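Local coordinates for nitrogenase iron-molybdenum cofactor biosynthesis protein NifB (Methanothermobacter thermautotrophicus, PDB 7JMA) that probably carries out the radical SAM-dependent carbide insertion that couples two [4Fe-4S] clusters into an [8Fe-9S-C] precursor of the nitrogenase iron-molybdenum cofactor, at residues L123-D128 / V158-V163; D67-V72 / K107-L112; E212-G217 / K252-F257; G90-L93 / E97-E100; T141-D146 / E151-F156. One frame throughout, in Å; residues are numbered along the deposited sequence.

Contact 1. Residues L123-D128 / V158-V163; sequences LPDRAD and VYKDKV
A beta hairpin here reaches over to a helix of the radical SAM core: Y159 and K160, at the type I' turn joining strands 154-159 and 162-165, both turn their side chains to D125 in the first turn of helix 123-132. The turn is closed by two backbone bonds, Y159 N to K162 O and K162 N to Y159 O, and K160 and D161 take the left-handed helical angles this tight turn requires. The side chains of Y159 and D125 approach from opposite directions. Y159 OH donates to D125 OD2 at 2.9 Å, using the syn lone pair of that oxygen. Carboxylate and ring are nearly coplanar, 22° apart, and OD2 lies in the plane of the ring at its edge, 3.4 Å from Y159 CE2. Y159 reaches this far because its CG is anti to the backbone N (chi1 -177°); its side chain also packs on V172 and N176 of helix 166-186. K160 CG sits over one face of the Y159 ring, 3.7 Å above its centre, which should limit the ring's freedom to swing; beyond it the chain bends at chi2 and continues toward the hydroxyl end. Its ammonium then faces the other carboxylate oxygen. This salt bridge is long, so the charge attraction is probably modest at this exposed surface site, and the phenol bond is the closer tie. The two oxygens of D125 thus divide the work, OD2 taking the phenol hydrogen and OD1 standing 3.9 Å from K160 NZ.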
# COMPACT_ATOMS: atom_id res chain seq x y z
N LEU A 123 -1.49 -4.45 9.09
CA LEU A 123 -1.83 -3.14 9.67
C LEU A 123 -2.52 -3.23 11.02
O LEU A 123 -2.17 -2.43 11.91
CB LEU A 123 -2.70 -2.34 8.71
CG LEU A 123 -1.90 -1.51 7.72
CD1 LEU A 123 -2.85 -0.77 6.77
CD2 LEU A 123 -0.99 -0.52 8.46
N PRO A 124 -3.49 -4.11 11.24
CA PRO A 124 -4.08 -4.16 12.59
C PRO A 124 -3.04 -4.42 13.67
O PRO A 124 -3.10 -3.81 14.75
CB PRO A 124 -5.10 -5.29 12.48
CG PRO A 124 -5.50 -5.28 11.04
CD PRO A 124 -4.19 -5.03 10.33
N ASP A 125 -2.05 -5.26 13.39
CA ASP A 125 -1.04 -5.57 14.39
C ASP A 125 0.04 -4.51 14.50
O ASP A 125 0.70 -4.43 15.54
CB ASP A 125 -0.40 -6.93 14.06
CG ASP A 125 -1.44 -8.02 13.85
OD1 ASP A 125 -2.20 -8.31 14.79
OD2 ASP A 125 -1.49 -8.58 12.73
N ARG A 126 0.24 -3.68 13.48
CA ARG A 126 1.35 -2.72 13.49
C ARG A 126 0.91 -1.27 13.51
O ARG A 126 1.78 -0.39 13.62
CB ARG A 126 2.27 -2.94 12.29
CG ARG A 126 2.88 -4.30 12.25
CD ARG A 126 3.86 -4.49 13.40
NE ARG A 126 4.84 -5.53 13.10
CZ ARG A 126 6.07 -5.57 13.60
NH1 ARG A 126 6.49 -4.63 14.45
NH2 ARG A 126 6.89 -6.56 13.26
N ALA A 127 -0.39 -0.98 13.42
CA ALA A 127 -0.83 0.40 13.28
C ALA A 127 -0.36 1.26 14.45
O ALA A 127 0.13 2.38 14.24
CB ALA A 127 -2.35 0.46 13.14
N ASP A 128 -0.46 0.75 15.68
CA ASP A 128 0.00 1.52 16.83
C ASP A 128 1.48 1.86 16.72
O ASP A 128 1.89 2.99 16.99
CB ASP A 128 -0.25 0.73 18.12
CG ASP A 128 -1.69 0.76 18.54
OD1 ASP A 128 -2.23 -0.32 18.89
OD2 ASP A 128 -2.28 1.86 18.54
N VAL A 158 0.03 -15.24 3.73
CA VAL A 158 0.72 -15.83 4.87
C VAL A 158 0.49 -14.89 6.04
O VAL A 158 0.94 -13.74 6.02
CB VAL A 158 2.22 -16.01 4.60
CG1 VAL A 158 2.88 -16.71 5.80
CG2 VAL A 158 2.40 -16.83 3.32
N TYR A 159 -0.20 -15.39 7.06
CA TYR A 159 -0.58 -14.54 8.19
C TYR A 159 -0.46 -15.37 9.46
O TYR A 159 -1.05 -16.45 9.55
CB TYR A 159 -2.01 -14.00 8.02
CG TYR A 159 -2.44 -13.06 9.13
CD1 TYR A 159 -3.56 -13.33 9.90
CD2 TYR A 159 -1.71 -11.92 9.40
CE1 TYR A 159 -3.95 -12.48 10.92
CE2 TYR A 159 -2.10 -11.05 10.42
CZ TYR A 159 -3.21 -11.35 11.19
OH TYR A 159 -3.59 -10.50 12.21
N LYS A 160 0.33 -14.87 10.42
CA LYS A 160 0.62 -15.60 11.65
C LYS A 160 1.05 -17.03 11.33
O LYS A 160 0.58 -18.00 11.92
CB LYS A 160 -0.58 -15.55 12.59
CG LYS A 160 -1.07 -14.12 12.76
CD LYS A 160 -1.52 -13.84 14.18
CE LYS A 160 -1.68 -12.34 14.44
NZ LYS A 160 -2.59 -12.15 15.61
N ASP A 161 1.93 -17.15 10.34
CA ASP A 161 2.55 -18.43 9.96
C ASP A 161 1.51 -19.49 9.58
O ASP A 161 1.75 -20.69 9.73
CB ASP A 161 3.47 -18.94 11.07
CG ASP A 161 4.65 -18.02 11.31
OD1 ASP A 161 5.23 -17.54 10.31
OD2 ASP A 161 4.99 -17.78 12.49
N LYS A 162 0.36 -19.06 9.08
CA LYS A 162 -0.57 -19.94 8.40
C LYS A 162 -0.69 -19.47 6.96
O LYS A 162 -0.70 -18.27 6.69
CB LYS A 162 -1.95 -19.94 9.07
CG LYS A 162 -3.03 -20.65 8.26
CD LYS A 162 -3.75 -21.72 9.05
CE LYS A 162 -4.93 -22.28 8.27
NZ LYS A 162 -4.51 -23.19 7.16
N VAL A 163 -0.78 -20.41 6.02
CA VAL A 163 -0.97 -20.09 4.61
C VAL A 163 -2.45 -20.23 4.30
O VAL A 163 -3.01 -21.32 4.45
CB VAL A 163 -0.12 -21.01 3.71
CG1 VAL A 163 -0.31 -20.62 2.24
CG2 VAL A 163 1.35 -20.93 4.11

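Contact 2. Residues D67-V72 / K107-L112; sequences DAIKHV and KKFPDL
F109 lays one face of its ring against V72 and an edge against I69, side chains one turn apart on helix 65-76. V72 covers part of that face: its CG1 stands 4.1 Å from the ring centroid and 21° off the normal, a CH-pi contact displaced toward the rim, with F109 CZ the closest ring atom at 3.9 Å. CG1 gets there by lying anti to the backbone N (chi1 171°). I69 meets the same ring at its edge, where CD1 comes within 4.0 Å of F109 CE2, close to the ring plane. The opposite face is covered from within its own segment by K108, whose CB sits 3.7 Å above the ring centre. The phenyl group is therefore sandwiched between two aliphatic groups and touched by a third at the rim. F109 is the first residue to leave helical geometry after helix 96-108, so the contact ties the end of that helix to helix 65-76, two neighbouring helices beside the parallel strands of the radical SAM fold. No hydrogen bond crosses between the segments. Further out, I69 also packs on F101 and K104 of helix 96-108. V72 and L112 both rest on I84 of strand 83-86, which puts the inner side of the contact against the sheet. The carbonyl oxygens of F109 and L112 each accept a hydrogen bond from K114 NZ, gathering the chain that follows the helix toward strand 113-118.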
# COMPACT_ATOMS: atom_id res chain seq x y z
N ASP A 67 22.52 1.18 6.66
CA ASP A 67 22.97 1.62 5.34
C ASP A 67 21.96 2.56 4.69
O ASP A 67 22.34 3.48 3.96
CB ASP A 67 23.24 0.42 4.44
N ALA A 68 20.67 2.34 4.95
CA ALA A 68 19.64 3.21 4.40
C ALA A 68 19.69 4.60 5.04
O ALA A 68 19.48 5.61 4.36
CB ALA A 68 18.25 2.58 4.59
N ILE A 69 19.96 4.66 6.34
CA ILE A 69 20.16 5.95 7.01
C ILE A 69 21.31 6.71 6.36
O ILE A 69 21.19 7.91 6.04
CB ILE A 69 20.40 5.75 8.51
CG1 ILE A 69 19.16 5.18 9.20
CG2 ILE A 69 20.85 7.06 9.16
CD1 ILE A 69 18.01 6.15 9.30
N LYS A 70 22.45 6.04 6.17
CA LYS A 70 23.60 6.70 5.56
C LYS A 70 23.29 7.15 4.15
O LYS A 70 23.73 8.23 3.72
CB LYS A 70 24.81 5.76 5.58
N HIS A 71 22.54 6.35 3.40
CA HIS A 71 22.10 6.74 2.07
C HIS A 71 21.28 8.02 2.11
O HIS A 71 21.52 8.95 1.33
CB HIS A 71 21.31 5.59 1.43
CG HIS A 71 20.74 5.92 0.09
ND1 HIS A 71 21.52 6.05 -1.04
CD2 HIS A 71 19.46 6.13 -0.31
CE1 HIS A 71 20.75 6.33 -2.08
NE2 HIS A 71 19.49 6.39 -1.66
N VAL A 72 20.29 8.10 3.02
CA VAL A 72 19.46 9.29 3.09
C VAL A 72 20.30 10.52 3.42
O VAL A 72 20.13 11.59 2.82
CB VAL A 72 18.32 9.11 4.12
CG1 VAL A 72 17.60 10.43 4.33
CG2 VAL A 72 17.34 8.05 3.64
N LYS A 107 15.10 9.91 15.05
CA LYS A 107 16.13 10.72 15.70
C LYS A 107 16.86 11.59 14.70
O LYS A 107 16.99 12.81 14.89
CB LYS A 107 17.10 9.81 16.45
N LYS A 108 17.33 11.00 13.60
CA LYS A 108 18.20 11.73 12.68
C LYS A 108 17.44 12.71 11.80
O LYS A 108 18.02 13.71 11.36
CB LYS A 108 18.99 10.75 11.81
N PHE A 109 16.15 12.47 11.54
CA PHE A 109 15.40 13.23 10.54
C PHE A 109 14.01 13.56 11.07
O PHE A 109 12.99 13.12 10.52
CB PHE A 109 15.31 12.45 9.23
CG PHE A 109 16.62 11.88 8.77
CD1 PHE A 109 17.68 12.70 8.44
CD2 PHE A 109 16.79 10.51 8.66
CE1 PHE A 109 18.88 12.18 8.02
CE2 PHE A 109 17.99 9.97 8.24
CZ PHE A 109 19.04 10.81 7.91
N PRO A 110 13.92 14.39 12.12
CA PRO A 110 12.59 14.74 12.65
C PRO A 110 11.77 15.58 11.68
O PRO A 110 10.54 15.48 11.70
CB PRO A 110 12.93 15.53 13.92
CG PRO A 110 14.27 16.12 13.64
CD PRO A 110 15.01 15.10 12.82
N ASP A 111 12.42 16.37 10.84
CA ASP A 111 11.73 17.32 9.97
C ASP A 111 11.08 16.66 8.75
O ASP A 111 10.16 17.25 8.17
CB ASP A 111 12.71 18.39 9.50
CG ASP A 111 14.04 17.80 9.04
OD1 ASP A 111 14.58 18.28 8.02
OD2 ASP A 111 14.53 16.86 9.69
N LEU A 112 11.52 15.47 8.36
CA LEU A 112 11.10 14.89 7.09
C LEU A 112 9.78 14.13 7.22
O LEU A 112 9.50 13.52 8.25
CB LEU A 112 12.18 13.95 6.54
CG LEU A 112 13.56 14.56 6.27
CD1 LEU A 112 14.59 13.47 5.96
CD2 LEU A 112 13.49 15.59 5.16

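Contact 3. Residues E212-G217 / K252-F257; sequences EVKKRG and KIIPVF
V213 and K214, in the last turn of helix 206-216, are the residues that meet I253 and I254. Just before them, E212 turns to the other side of the helix, where its carboxylate pairs with R216. V213 touches lightly, its CG2 4.4 Å from I254 CD1. K214 covers more: with CG anti to the backbone N (chi1 174°) and the chain bent at chi2, its methylene groups slide past I254 in the opposite direction. CD lies 3.9 Å from I254 CB and 3.1 Å from I253 O, so the lysine takes part through its aliphatic stem. The contact joins this outer helix to the chain that follows helix 240-251, beside strand 220-225, the last strand of the parallel sheet. P255 and F257 make backbone hydrogen bonds with M221 of that strand, and I253 and I254 also pack on A210, a turn earlier in helix 206-216. K215 makes a long salt bridge to E212 OE2. R216 NE donates to E212 OE1 at 3.0 Å (N-H...O 162°), a bond that lies 8° out of the guanidinium plane and takes the anti lone pair of OE1. R216 NH2 adds a weak bond to the same oxygen, and NH1 forms a salt bridge with E182 of helix 166-186. At G217 the helix ends in a Schellman motif. Its positive phi would jam a beta carbon against the carbonyl oxygen of R216, a position that calls for glycine.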
# COMPACT_ATOMS: atom_id res chain seq x y z
N GLU A 212 -16.10 1.99 0.16
CA GLU A 212 -15.72 1.27 1.37
C GLU A 212 -14.53 1.92 2.06
O GLU A 212 -14.52 2.07 3.29
CB GLU A 212 -15.38 -0.19 1.03
CG GLU A 212 -15.21 -1.05 2.26
CD GLU A 212 -16.42 -1.03 3.18
OE1 GLU A 212 -16.23 -1.00 4.42
OE2 GLU A 212 -17.57 -1.05 2.66
N VAL A 213 -13.49 2.29 1.30
CA VAL A 213 -12.32 2.84 1.98
C VAL A 213 -12.60 4.25 2.47
O VAL A 213 -12.02 4.69 3.47
CB VAL A 213 -11.06 2.78 1.09
CG1 VAL A 213 -10.75 1.31 0.68
CG2 VAL A 213 -11.17 3.70 -0.13
N LYS A 214 -13.50 4.98 1.81
CA LYS A 214 -13.89 6.29 2.32
C LYS A 214 -14.59 6.15 3.67
O LYS A 214 -14.34 6.93 4.60
CB LYS A 214 -14.80 7.00 1.32
CG LYS A 214 -15.38 8.30 1.84
CD LYS A 214 -14.89 9.49 1.05
CE LYS A 214 -15.37 10.80 1.66
NZ LYS A 214 -14.47 11.23 2.77
N LYS A 215 -15.45 5.13 3.79
CA LYS A 215 -16.13 4.86 5.06
C LYS A 215 -15.14 4.54 6.18
O LYS A 215 -15.42 4.83 7.35
CB LYS A 215 -17.12 3.71 4.88
CG LYS A 215 -18.02 3.44 6.07
CD LYS A 215 -18.86 2.18 5.86
CE LYS A 215 -19.35 2.05 4.42
NZ LYS A 215 -20.46 1.06 4.29
N ARG A 216 -13.99 3.95 5.84
CA ARG A 216 -12.99 3.53 6.82
C ARG A 216 -12.01 4.64 7.17
O ARG A 216 -11.22 4.47 8.10
CB ARG A 216 -12.19 2.33 6.31
CG ARG A 216 -13.01 1.11 5.86
CD ARG A 216 -13.42 0.22 7.01
NE ARG A 216 -14.16 -0.95 6.53
CZ ARG A 216 -14.12 -2.14 7.12
NH1 ARG A 216 -13.38 -2.30 8.22
NH2 ARG A 216 -14.81 -3.16 6.61
N GLY A 217 -12.00 5.74 6.41
CA GLY A 217 -11.14 6.85 6.76
C GLY A 217 -10.06 7.21 5.75
O GLY A 217 -9.23 8.08 6.04
N LYS A 252 -16.22 11.41 -7.62
CA LYS A 252 -17.47 11.82 -7.00
C LYS A 252 -17.61 11.27 -5.58
O LYS A 252 -18.48 11.74 -4.84
CB LYS A 252 -18.65 11.37 -7.85
N ILE A 253 -16.76 10.31 -5.20
CA ILE A 253 -16.84 9.66 -3.90
C ILE A 253 -15.68 10.06 -3.00
O ILE A 253 -15.88 10.29 -1.81
CB ILE A 253 -16.91 8.13 -4.09
CG1 ILE A 253 -18.26 7.74 -4.71
CG2 ILE A 253 -16.62 7.39 -2.79
CD1 ILE A 253 -18.15 6.77 -5.85
N ILE A 254 -14.48 10.17 -3.55
CA ILE A 254 -13.27 10.41 -2.76
C ILE A 254 -12.28 11.13 -3.67
O ILE A 254 -12.29 10.89 -4.89
CB ILE A 254 -12.72 9.08 -2.21
CG1 ILE A 254 -11.50 9.28 -1.31
CG2 ILE A 254 -12.37 8.16 -3.35
CD1 ILE A 254 -11.14 8.04 -0.52
N PRO A 255 -11.43 12.02 -3.16
CA PRO A 255 -10.41 12.64 -4.01
C PRO A 255 -9.54 11.60 -4.70
O PRO A 255 -9.25 10.54 -4.14
CB PRO A 255 -9.59 13.49 -3.02
CG PRO A 255 -10.58 13.85 -1.96
CD PRO A 255 -11.46 12.63 -1.81
N VAL A 256 -9.11 11.92 -5.92
CA VAL A 256 -8.33 11.02 -6.75
C VAL A 256 -7.00 11.68 -7.05
O VAL A 256 -6.94 12.88 -7.35
CB VAL A 256 -9.07 10.65 -8.06
CG1 VAL A 256 -8.18 9.80 -8.96
CG2 VAL A 256 -10.36 9.93 -7.74
N PHE A 257 -5.92 10.90 -6.98
CA PHE A 257 -4.61 11.42 -7.32
C PHE A 257 -4.51 11.69 -8.82
O PHE A 257 -4.83 10.82 -9.64
CB PHE A 257 -3.52 10.45 -6.89
CG PHE A 257 -2.13 10.88 -7.28
CD1 PHE A 257 -1.44 11.81 -6.51
CD2 PHE A 257 -1.52 10.38 -8.42
CE1 PHE A 257 -0.17 12.22 -6.87
CE2 PHE A 257 -0.25 10.78 -8.78
CZ PHE A 257 0.43 11.70 -8.00

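Contact 4. Residues G90-L93 / E97-E100; sequences GDAL and ETFE
The loop between strand 83-86 and helix 96-108, a beta-to-alpha connection of the radical SAM domain, is tied to the first turn of its own helix by T98 and F99, which meet A92 and L93. The polar tie is a single hydrogen bond: T98 OG1 donates to A92 O at 2.7 Å, in the carbonyl plane and on a lone pair, with a C=O...O angle of 127°. OG1 reaches it because it lies anti to the carbonyl carbon of T98 (chi1 -60°), while CG2 turns toward A92 CB, 4.2 Å away. A valine here would keep the bulk but is likely to leave the buried A92 carbonyl without this donor. Within the loop, D91 OD2 accepts from L93 N at 3.0 Å, met from above the carboxylate plane, to form an Asx turn. D91 is fixed in turn by bonds from N119 N to OD1 and from T118 OG1 to OD2. The apolar contact is L93 CD2 against F99 CZ, 3.8 Å apart. Polar groups also meet the F99 ring: R126 adds a cation-pi contact, and L93 O lies in the ring plane at its edge, 3.7 Å from F99 CE2.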
# COMPACT_ATOMS: atom_id res chain seq x y z
N GLY A 90 9.49 -6.01 -1.12
CA GLY A 90 8.37 -6.80 -0.65
C GLY A 90 7.34 -5.91 0.02
O GLY A 90 7.03 -4.82 -0.47
N ASP A 91 6.81 -6.36 1.15
CA ASP A 91 5.89 -5.53 1.92
C ASP A 91 6.62 -4.91 3.10
O ASP A 91 7.18 -5.61 3.93
CB ASP A 91 4.70 -6.31 2.47
CG ASP A 91 3.63 -5.37 3.03
OD1 ASP A 91 2.88 -4.80 2.21
OD2 ASP A 91 3.57 -5.17 4.26
N ALA A 92 6.46 -3.59 3.26
CA ALA A 92 7.19 -2.90 4.32
C ALA A 92 6.89 -3.50 5.70
O ALA A 92 7.80 -3.62 6.53
CB ALA A 92 6.82 -1.42 4.31
N LEU A 93 5.63 -3.87 5.97
CA LEU A 93 5.29 -4.31 7.33
C LEU A 93 5.81 -5.70 7.67
O LEU A 93 5.85 -6.07 8.85
CB LEU A 93 3.77 -4.30 7.53
CG LEU A 93 3.06 -2.95 7.47
CD1 LEU A 93 1.56 -3.13 7.70
CD2 LEU A 93 3.68 -1.99 8.50
N GLU A 97 13.39 -4.80 9.51
CA GLU A 97 14.28 -3.69 9.14
C GLU A 97 13.51 -2.39 8.95
O GLU A 97 14.01 -1.30 9.27
CB GLU A 97 15.05 -4.03 7.86
N THR A 98 12.28 -2.47 8.42
CA THR A 98 11.45 -1.28 8.25
C THR A 98 11.32 -0.49 9.55
O THR A 98 11.49 0.73 9.57
CB THR A 98 10.07 -1.69 7.75
OG1 THR A 98 10.22 -2.36 6.49
CG2 THR A 98 9.17 -0.46 7.60
N PHE A 99 10.99 -1.18 10.64
CA PHE A 99 10.77 -0.50 11.90
C PHE A 99 12.08 -0.05 12.52
O PHE A 99 12.13 1.01 13.17
CB PHE A 99 9.99 -1.41 12.85
CG PHE A 99 8.68 -1.89 12.27
CD1 PHE A 99 7.52 -1.16 12.44
CD2 PHE A 99 8.63 -3.05 11.52
CE1 PHE A 99 6.32 -1.59 11.90
CE2 PHE A 99 7.44 -3.49 10.97
CZ PHE A 99 6.29 -2.76 11.15
N GLU A 100 13.17 -0.81 12.33
CA GLU A 100 14.47 -0.34 12.80
C GLU A 100 14.87 0.95 12.08
O GLU A 100 15.39 1.88 12.70
CB GLU A 100 15.54 -1.42 12.59

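Contact 5. Residues T141-D146 / E151-F156; sequences TVNAVD and EKIYSF
The chain leaving strand 137-141 runs past the start of strand 154-159, N143 and I153 being nearest with CA atoms 7.8 Å apart. N143 ND2 donates to Y154 OH at 3.0 Å, a bent bond (138°) with the hydroxyl 28° out of the amide plane; the two side chains cross at about a right angle. The other end of the amide is held by V196, whose backbone N donates to OD1, so both ends are fixed. Two waters also bond to the hydroxyl: water 1 links it to T141 O, and water 2, 2.8 Å from Y154 OH, accepts from N143 N. A leucine in place of N143 would probably leave the Y154 hydroxyl and the V196 amide each short of a partner. In this radical SAM domain the contact ties a loop after a core strand to the small antiparallel sheet, beside C42, a cysteine that binds one of the [4Fe-4S] clusters, not present in this model. I153 packs on the side chain of C42. I153 CD1 reaches N143 O at 3.7 Å and A144 CB at 4.1 Å, while its CG2 lies 3.6 Å above the Y154 ring, toward the rim.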
# COMPACT_ATOMS: atom_id res chain seq x y z
N THR A 141 -2.71 -0.88 -0.69
CA THR A 141 -3.17 -1.34 -1.99
C THR A 141 -4.42 -2.19 -1.78
O THR A 141 -4.35 -3.26 -1.15
CB THR A 141 -2.07 -2.11 -2.71
OG1 THR A 141 -1.00 -1.19 -2.97
CG2 THR A 141 -2.58 -2.66 -4.04
N VAL A 142 -5.55 -1.71 -2.28
CA VAL A 142 -6.84 -2.36 -2.12
C VAL A 142 -7.39 -2.58 -3.51
O VAL A 142 -7.77 -1.63 -4.19
CB VAL A 142 -7.83 -1.53 -1.29
CG1 VAL A 142 -9.14 -2.32 -1.18
CG2 VAL A 142 -7.29 -1.18 0.10
N ASN A 143 -7.44 -3.85 -3.94
CA ASN A 143 -7.85 -4.16 -5.30
C ASN A 143 -9.26 -4.72 -5.40
O ASN A 143 -9.78 -4.82 -6.51
CB ASN A 143 -6.85 -5.16 -5.91
CG ASN A 143 -5.47 -4.55 -6.04
OD1 ASN A 143 -5.32 -3.44 -6.54
ND2 ASN A 143 -4.45 -5.26 -5.57
N ALA A 144 -9.88 -5.06 -4.28
CA ALA A 144 -11.27 -5.49 -4.28
C ALA A 144 -11.79 -5.44 -2.85
O ALA A 144 -11.02 -5.51 -1.88
CB ALA A 144 -11.44 -6.91 -4.85
N VAL A 145 -13.11 -5.34 -2.72
CA VAL A 145 -13.79 -5.51 -1.45
C VAL A 145 -14.86 -6.59 -1.51
O VAL A 145 -15.51 -6.87 -0.50
CB VAL A 145 -14.38 -4.18 -0.95
CG1 VAL A 145 -13.24 -3.20 -0.78
CG2 VAL A 145 -15.42 -3.64 -1.92
N ASP A 146 -15.06 -7.21 -2.67
CA ASP A 146 -16.04 -8.27 -2.85
C ASP A 146 -15.29 -9.57 -3.08
O ASP A 146 -14.49 -9.65 -4.01
CB ASP A 146 -16.94 -7.92 -4.04
CG ASP A 146 -17.64 -9.12 -4.65
OD1 ASP A 146 -17.93 -9.04 -5.86
OD2 ASP A 146 -17.92 -10.12 -3.95
N GLU A 151 -10.97 -13.10 -4.77
CA GLU A 151 -10.42 -14.45 -4.85
C GLU A 151 -9.72 -14.71 -6.17
O GLU A 151 -8.91 -15.64 -6.26
CB GLU A 151 -11.53 -15.48 -4.64
CG GLU A 151 -12.47 -15.59 -5.82
CD GLU A 151 -13.71 -16.40 -5.50
OE1 GLU A 151 -13.87 -16.83 -4.34
OE2 GLU A 151 -14.53 -16.61 -6.42
N LYS A 152 -10.00 -13.90 -7.19
CA LYS A 152 -9.35 -14.04 -8.49
C LYS A 152 -8.08 -13.21 -8.60
O LYS A 152 -7.36 -13.32 -9.60
CB LYS A 152 -10.34 -13.67 -9.60
CG LYS A 152 -11.61 -14.51 -9.59
CD LYS A 152 -12.57 -14.10 -10.71
N ILE A 153 -7.79 -12.39 -7.59
CA ILE A 153 -6.63 -11.51 -7.61
C ILE A 153 -5.49 -12.04 -6.74
O ILE A 153 -4.32 -11.81 -7.07
CB ILE A 153 -7.07 -10.10 -7.15
CG1 ILE A 153 -8.06 -9.49 -8.15
CG2 ILE A 153 -5.87 -9.17 -6.94
CD1 ILE A 153 -8.75 -8.21 -7.66
N TYR A 154 -5.78 -12.74 -5.65
CA TYR A 154 -4.76 -13.20 -4.72
C TYR A 154 -4.74 -14.72 -4.71
O TYR A 154 -5.79 -15.36 -4.61
CB TYR A 154 -5.01 -12.66 -3.32
CG TYR A 154 -5.03 -11.16 -3.29
CD1 TYR A 154 -6.22 -10.48 -3.40
CD2 TYR A 154 -3.84 -10.42 -3.20
CE1 TYR A 154 -6.26 -9.10 -3.39
CE2 TYR A 154 -3.88 -9.02 -3.18
CZ TYR A 154 -5.09 -8.37 -3.28
OH TYR A 154 -5.16 -6.99 -3.28
N SER A 155 -3.54 -15.29 -4.80
CA SER A 155 -3.48 -16.74 -4.78
C SER A 155 -3.29 -17.29 -3.37
O SER A 155 -3.91 -18.28 -3.01
CB SER A 155 -2.37 -17.25 -5.72
OG SER A 155 -1.12 -16.71 -5.36
N PHE A 156 -2.46 -16.64 -2.55
CA PHE A 156 -2.36 -17.05 -1.15
C PHE A 156 -1.87 -15.88 -0.30
O PHE A 156 -1.37 -14.87 -0.80
CB PHE A 156 -1.45 -18.29 -0.98
CG PHE A 156 0.01 -18.05 -1.30
CD1 PHE A 156 0.51 -18.36 -2.56
CD2 PHE A 156 0.89 -17.55 -0.34
CE1 PHE A 156 1.86 -18.18 -2.86
CE2 PHE A 156 2.23 -17.35 -0.64
CZ PHE A 156 2.71 -17.67 -1.91
O HOH W 1 -3.29 -5.87 -1.93
O HOH W 2 -7.48 -5.97 -1.98

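Overall arrangement
Contacts 4 and 5 are buried, contacts 2 and 3 partly so, and contact 1 lies at the surface, where its carboxylate, phenol and ammonium groups meet with little apolar packing. Contact 2 is wholly apolar; contact 3 pairs a lysine stem with isoleucines; the buried pair each combine one direct hydrogen bond with packing, contact 5 adding waters. Helix 96-108 serves contact 4 near its start and contact 2 at its end. Strand 154-159 serves contacts 1 and 5, which touch through V163 and F156. R126 of contact 1 packs on F99 of contact 4, and E212 of contact 3 on V145 of contact 5. Contacts 2 and 5 lie on opposite sides of the chain's centre.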